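Local coordinates for protein RNA polymerase ECF-subfamily sigma factor (Streptomyces venezuelae, PDB 6DXO) that directs RNA polymerase to specific promoters as an ECF sigma factor for aerial mycelium formation, and is usually held inactive by an anti-sigma factor until released, at residues F48-R53 and V70-N75; Q104-L109 and A118-V123. All blocks are in the same frame, centred on the assembly; numbering follows the deposited sequence.

Contact 1. Residues F48-R53 and V70-N75; sequences FLRALR and VTIARN
Next to Ile72, the residue that meets Arg50 and Ala51, the hydroxyl OG1 of Thr71 is hydrogen-bonded to two backbone carbonyls of its own helix, Ala67 O and Trp68 O. Across the contact there is no polar bond. Helices 37-53 and 65-79 of sigma-70 region 2 join here through apolar atoms, and Ile72 supplies both touching branches from the second helix. CG2, which stands anti to the backbone N, lies 4.1 Å from Arg50 CB. The aliphatic stem of Arg50 does the touching: CG also comes to 4.2 Å from Ile72 CG2, and the chain then bends at chi2 (86°) and chi3 (73°). The other branch of Ile72 runs out in extended form (chi2 164°) to the methyl of Ala51. Cutting Ile72 back to an alanine takes away both branches that reach Ala51 CB and the Arg50 stem, and would probably open a gap between the two helices. Nearby, Trp68 and Leu69 also pack on Ala51, and Thr47 packs on Ile72. The backbones come nearest at Ala51 and Ile72, with 7.6 Å between their CA atoms. Ile72 CD1 sits 4.0 Å from Ala51 CB and equally close to Ala51 CA.

Contact 2. Residues Q104-L109 and A118-V123; sequences QECVTL and AETARV
Leu109 turns CG anti to its own carbonyl carbon (chi1 -67°), and Val123 holds CG1 anti to its backbone N (chi1 173°), which brings the two branched side chains tip to tip. Leu109 CD1 lies 3.8 Å from Val123 CG1. The second leucine methyl, CD2, is 4.1 Å from the same valine CG1, so one methyl of Val123 faces both ends of the fork. Thr120 meets Leu109 at a slant. Its methyl CG2 is 4.0 Å from Leu109 CD1, while its hydroxyl OG1 rests 3.9 Å from Leu109 CB. Both branches of Thr120 therefore lie against Leu109. The hydroxyl is not left without a polar partner: it is hydrogen-bonded to Ser116 O, one turn back. The segments belong to helices 101-112 and 117-124 of sigma-70 region 4, a helix-turn-helix domain. Their local axes cross at 138°, well off antiparallel, and approach to 10.2 Å. Helix 128-144, probably the DNA-recognition helix as in other sigma factors, adds Leu134 against Cys106 and Ile131 against Ala121. The intervening loop lays Leu115 on Leu109, Thr120 and Val123. Met124 packs on Glu105, Cys106 and Leu109. Glu105 is extended and brings OE2 to 4.2 Å from Val123 CG1, a loose approach without a hydrogen bond. On another side of helix 101-112, Thr108 OG1 donates to Gln104 O at 2.8 Å from above the carbonyl plane, and Thr108 N binds the same oxygen.

How the contacts relate
Contacts 1 and 2 lie in different domains, region 2 and region 4. They share no helix, and their centres are about 30 Å apart on opposite sides of the chain's centre. Both join two helices without a hydrogen bond between the segments, and both are largely buried. Contact 1 is the smaller; one isoleucine meets an alanine and the stem of an arginine. Contact 2 buries more surface and mixes leucine and valine with a threonine, and it extends to the exposed Val123. The other chain of the complex comes close to both: its Leu70 and Met74 pack on 48-53, and its Glu61 on 104-109.

Contact 1. Residues F48-R53 and V70-N75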
loop_
_atom_site.group_PDB
_atom_site.type_symbol
_atom_site.label_atom_id
_atom_site.label_comp_id
_atom_site.label_asym_id
_atom_site.label_seq_id
_atom_site.Cartn_x
_atom_site.Cartn_y
_atom_site.Cartn_z
ATOM N N PHE A 48 -0.462 3.448 -6.934
ATOM C CA PHE A 48 -1.121 4.525 -6.205
ATOM C C PHE A 48 -0.738 5.921 -6.701
ATOM O O PHE A 48 -1.588 6.831 -6.756
ATOM C CB PHE A 48 -0.876 4.382 -4.700
ATOM C CG PHE A 48 -1.706 3.317 -4.068
ATOM C CD1 PHE A 48 -1.232 2.004 -3.970
ATOM C CD2 PHE A 48 -2.974 3.608 -3.591
ATOM C CE1 PHE A 48 -2.022 1.011 -3.395
ATOM C CE2 PHE A 48 -3.762 2.626 -3.002
ATOM C CZ PHE A 48 -3.290 1.319 -2.903
ATOM N N LEU A 49 0.534 6.103 -7.042
ATOM C CA LEU A 49 0.986 7.404 -7.533
ATOM C C LEU A 49 0.287 7.795 -8.837
ATOM O O LEU A 49 -0.030 8.971 -9.061
ATOM C CB LEU A 49 2.511 7.436 -7.689
ATOM C CG LEU A 49 3.304 7.597 -6.388
ATOM C CD1 LEU A 49 4.792 7.433 -6.640
ATOM C CD2 LEU A 49 3.017 8.955 -5.766
ATOM N N ARG A 50 0.032 6.806 -9.690
ATOM C CA ARG A 50 -0.656 7.062 -10.947
ATOM C C ARG A 50 -2.119 7.436 -10.705
ATOM O O ARG A 50 -2.638 8.365 -11.325
ATOM C CB ARG A 50 -0.553 5.847 -11.877
ATOM C CG ARG A 50 -1.150 6.053 -13.246
ATOM C CD ARG A 50 -0.147 6.689 -14.189
ATOM N NE ARG A 50 0.891 5.745 -14.598
ATOM C CZ ARG A 50 0.850 5.031 -15.718
ATOM N NH1 ARG A 50 -0.179 5.155 -16.545
ATOM N NH2 ARG A 50 1.835 4.196 -16.015
ATOM N N ALA A 51 -2.769 6.728 -9.788
ATOM C CA ALA A 51 -4.162 6.994 -9.456
ATOM C C ALA A 51 -4.285 8.417 -8.933
ATOM O O ALA A 51 -5.229 9.144 -9.255
ATOM C CB ALA A 51 -4.656 6.012 -8.416
ATOM N N LEU A 52 -3.315 8.792 -8.112
ATOM C CA LEU A 52 -3.309 10.097 -7.461
ATOM C C LEU A 52 -3.164 11.180 -8.504
ATOM O O LEU A 52 -3.922 12.151 -8.515
ATOM C CB LEU A 52 -2.150 10.151 -6.461
ATOM C CG LEU A 52 -1.906 11.455 -5.700
ATOM C CD1 LEU A 52 -1.150 11.144 -4.416
ATOM C CD2 LEU A 52 -1.115 12.411 -6.556
ATOM N N ARG A 53 -2.205 11.001 -9.404
ATOM C CA ARG A 53 -1.953 11.988 -10.448
ATOM C C ARG A 53 -3.134 12.148 -11.410
ATOM O O ARG A 53 -3.277 13.197 -12.031
ATOM C CB ARG A 53 -0.676 11.647 -11.225
ATOM C CG ARG A 53 0.593 11.714 -10.386
ATOM C CD ARG A 53 1.827 11.709 -11.265
ATOM N NE ARG A 53 2.005 10.442 -11.968
ATOM C CZ ARG A 53 2.936 9.545 -11.662
ATOM N NH1 ARG A 53 3.781 9.780 -10.665
ATOM N NH2 ARG A 53 3.029 8.419 -12.359
ATOM N N VAL A 70 -6.593 -1.888 -9.608
ATOM C CA VAL A 70 -6.205 -3.175 -10.171
ATOM C C VAL A 70 -5.880 -3.064 -11.661
ATOM O O VAL A 70 -4.895 -3.638 -12.155
ATOM C CB VAL A 70 -7.273 -4.246 -9.889
ATOM C CG1 VAL A 70 -6.995 -5.491 -10.702
ATOM C CG2 VAL A 70 -7.299 -4.575 -8.383
ATOM N N THR A 71 -6.684 -2.289 -12.375
ATOM C CA THR A 71 -6.450 -2.118 -13.797
ATOM C C THR A 71 -5.190 -1.305 -14.067
ATOM O O THR A 71 -4.474 -1.581 -15.012
ATOM C CB THR A 71 -7.702 -1.542 -14.521
ATOM O OG1 THR A 71 -8.077 -0.289 -13.934
ATOM C CG2 THR A 71 -8.866 -2.492 -14.370
ATOM N N ILE A 72 -4.895 -0.326 -13.206
ATOM C CA ILE A 72 -3.637 0.407 -13.298
ATOM C C ILE A 72 -2.423 -0.479 -13.049
ATOM O O ILE A 72 -1.427 -0.384 -13.760
ATOM C CB ILE A 72 -3.606 1.612 -12.321
ATOM C CG1 ILE A 72 -4.536 2.721 -12.819
ATOM C CG2 ILE A 72 -2.176 2.140 -12.146
ATOM C CD1 ILE A 72 -4.865 3.747 -11.748
ATOM N N ALA A 73 -2.501 -1.334 -12.026
ATOM C CA ALA A 73 -1.390 -2.210 -11.697
ATOM C C ALA A 73 -1.187 -3.184 -12.847
ATOM O O ALA A 73 -0.063 -3.474 -13.221
ATOM C CB ALA A 73 -1.636 -2.968 -10.379
ATOM N N ARG A 74 -2.289 -3.680 -13.393
ATOM C CA ARG A 74 -2.225 -4.555 -14.571
ATOM C C ARG A 74 -1.448 -3.900 -15.730
ATOM O O ARG A 74 -0.578 -4.537 -16.336
ATOM C CB ARG A 74 -3.619 -4.987 -15.022
ATOM C CG ARG A 74 -3.573 -6.005 -16.181
ATOM C CD ARG A 74 -4.948 -6.486 -16.552
ATOM N NE ARG A 74 -5.849 -5.393 -16.894
ATOM C CZ ARG A 74 -7.169 -5.516 -16.925
ATOM N NH1 ARG A 74 -7.726 -6.686 -16.626
ATOM N NH2 ARG A 74 -7.930 -4.473 -17.241
ATOM N N ASN A 75 -1.734 -2.627 -15.980
ATOM C CA ASN A 75 -1.051 -1.832 -17.011
ATOM C C ASN A 75 0.447 -1.711 -16.700
ATOM O O ASN A 75 1.286 -1.848 -17.587
ATOM C CB ASN A 75 -1.659 -0.409 -17.147
ATOM C CG ASN A 75 -3.069 -0.377 -17.789
ATOM O OD1 ASN A 75 -3.420 -1.195 -18.633
ATOM N ND2 ASN A 75 -3.864 0.616 -17.393
#

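Contact 2. Residues Q104-L109 and A118-V123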
loop_
_atom_site.group_PDB
_atom_site.type_symbol
_atom_site.label_atom_id
_atom_site.label_comp_id
_atom_site.label_asym_id
_atom_site.label_seq_id
_atom_site.Cartn_x
_atom_site.Cartn_y
_atom_site.Cartn_z
ATOM N N GLN A 104 17.410 1.754 5.503
ATOM C CA GLN A 104 16.052 2.216 5.207
ATOM C C GLN A 104 15.131 2.053 6.421
ATOM O O GLN A 104 14.445 2.982 6.830
ATOM C CB GLN A 104 15.462 1.496 3.993
ATOM C CG GLN A 104 14.198 2.200 3.492
ATOM C CD GLN A 104 13.645 1.632 2.197
ATOM O OE1 GLN A 104 12.436 1.692 1.958
ATOM N NE2 GLN A 104 14.521 1.099 1.346
ATOM N N GLU A 105 15.131 0.859 6.997
ATOM C CA GLU A 105 14.333 0.583 8.179
ATOM C C GLU A 105 14.707 1.494 9.348
ATOM O O GLU A 105 13.834 1.938 10.093
ATOM C CB GLU A 105 14.493 -0.874 8.605
ATOM C CG GLU A 105 13.694 -1.225 9.843
ATOM C CD GLU A 105 13.654 -2.713 10.100
ATOM O OE1 GLU A 105 14.454 -3.441 9.468
ATOM O OE2 GLU A 105 12.822 -3.152 10.926
ATOM N N CYS A 106 16.002 1.761 9.518
ATOM C CA CYS A 106 16.439 2.618 10.619
ATOM C C CYS A 106 15.857 4.030 10.483
ATOM O O CYS A 106 15.248 4.552 11.416
ATOM C CB CYS A 106 17.971 2.671 10.711
ATOM S SG CYS A 106 18.596 3.461 12.224
ATOM N N VAL A 107 16.028 4.648 9.320
ATOM C CA VAL A 107 15.498 6.000 9.123
ATOM C C VAL A 107 13.966 6.041 9.207
ATOM O O VAL A 107 13.394 7.007 9.694
ATOM C CB VAL A 107 15.966 6.654 7.793
ATOM C CG1 VAL A 107 17.479 6.816 7.767
ATOM C CG2 VAL A 107 15.469 5.875 6.591
ATOM N N THR A 108 13.307 4.993 8.732
ATOM C CA THR A 108 11.843 4.946 8.761
ATOM C C THR A 108 11.337 4.878 10.201
ATOM O O THR A 108 10.506 5.676 10.622
ATOM C CB THR A 108 11.327 3.748 7.973
ATOM O OG1 THR A 108 11.792 3.855 6.617
ATOM C CG2 THR A 108 9.795 3.722 7.974
ATOM N N LEU A 109 11.874 3.946 10.970
ATOM C CA LEU A 109 11.492 3.842 12.378
ATOM C C LEU A 109 11.843 5.099 13.179
ATOM O O LEU A 109 11.019 5.588 13.943
ATOM C CB LEU A 109 12.144 2.619 13.011
ATOM C CG LEU A 109 11.710 1.222 12.558
ATOM C CD1 LEU A 109 12.753 0.220 13.022
ATOM C CD2 LEU A 109 10.348 0.865 13.098
ATOM N N ALA A 118 16.378 3.757 21.512
ATOM C CA ALA A 118 16.100 2.543 22.280
ATOM C C ALA A 118 14.952 1.714 21.698
ATOM O O ALA A 118 15.066 0.494 21.555
ATOM C CB ALA A 118 15.822 2.882 23.747
ATOM N N GLU A 119 13.845 2.376 21.365
ATOM C CA GLU A 119 12.708 1.700 20.742
ATOM C C GLU A 119 13.138 1.078 19.412
ATOM O O GLU A 119 12.844 -0.090 19.158
ATOM C CB GLU A 119 11.524 2.663 20.544
ATOM C CG GLU A 119 10.805 3.046 21.847
ATOM C CD GLU A 119 10.172 4.426 21.792
ATOM O OE1 GLU A 119 10.232 5.113 20.773
ATOM O OE2 GLU A 119 9.569 4.846 22.898
ATOM N N THR A 120 13.854 1.845 18.586
ATOM C CA THR A 120 14.367 1.330 17.309
ATOM C C THR A 120 15.278 0.111 17.507
ATOM O O THR A 120 15.196 -0.889 16.786
ATOM C CB THR A 120 15.097 2.441 16.523
ATOM O OG1 THR A 120 14.160 3.483 16.211
ATOM C CG2 THR A 120 15.693 1.902 15.222
ATOM N N ALA A 121 16.154 0.189 18.496
ATOM C CA ALA A 121 17.017 -0.947 18.796
ATOM C C ALA A 121 16.201 -2.207 19.091
ATOM O O ALA A 121 16.498 -3.284 18.560
ATOM C CB ALA A 121 17.957 -0.620 19.951
ATOM N N ARG A 122 15.157 -2.067 19.909
ATOM C CA ARG A 122 14.315 -3.212 20.254
ATOM C C ARG A 122 13.648 -3.815 19.024
ATOM O O ARG A 122 13.635 -5.038 18.855
ATOM C CB ARG A 122 13.239 -2.851 21.283
ATOM C CG ARG A 122 13.743 -2.183 22.543
ATOM C CD ARG A 122 14.643 -3.088 23.375
ATOM N NE ARG A 122 14.996 -2.432 24.632
ATOM C CZ ARG A 122 15.994 -1.563 24.769
ATOM N NH1 ARG A 122 16.757 -1.249 23.728
ATOM N NH2 ARG A 122 16.230 -1.004 25.951
ATOM N N VAL A 123 13.084 -2.963 18.163
ATOM C CA VAL A 123 12.436 -3.437 16.936
ATOM C C VAL A 123 13.391 -4.132 15.966
ATOM O O VAL A 123 13.036 -5.151 15.347
ATOM C CB VAL A 123 11.769 -2.269 16.182
ATOM C CG1 VAL A 123 11.231 -2.738 14.809
ATOM C CG2 VAL A 123 10.665 -1.669 17.031
#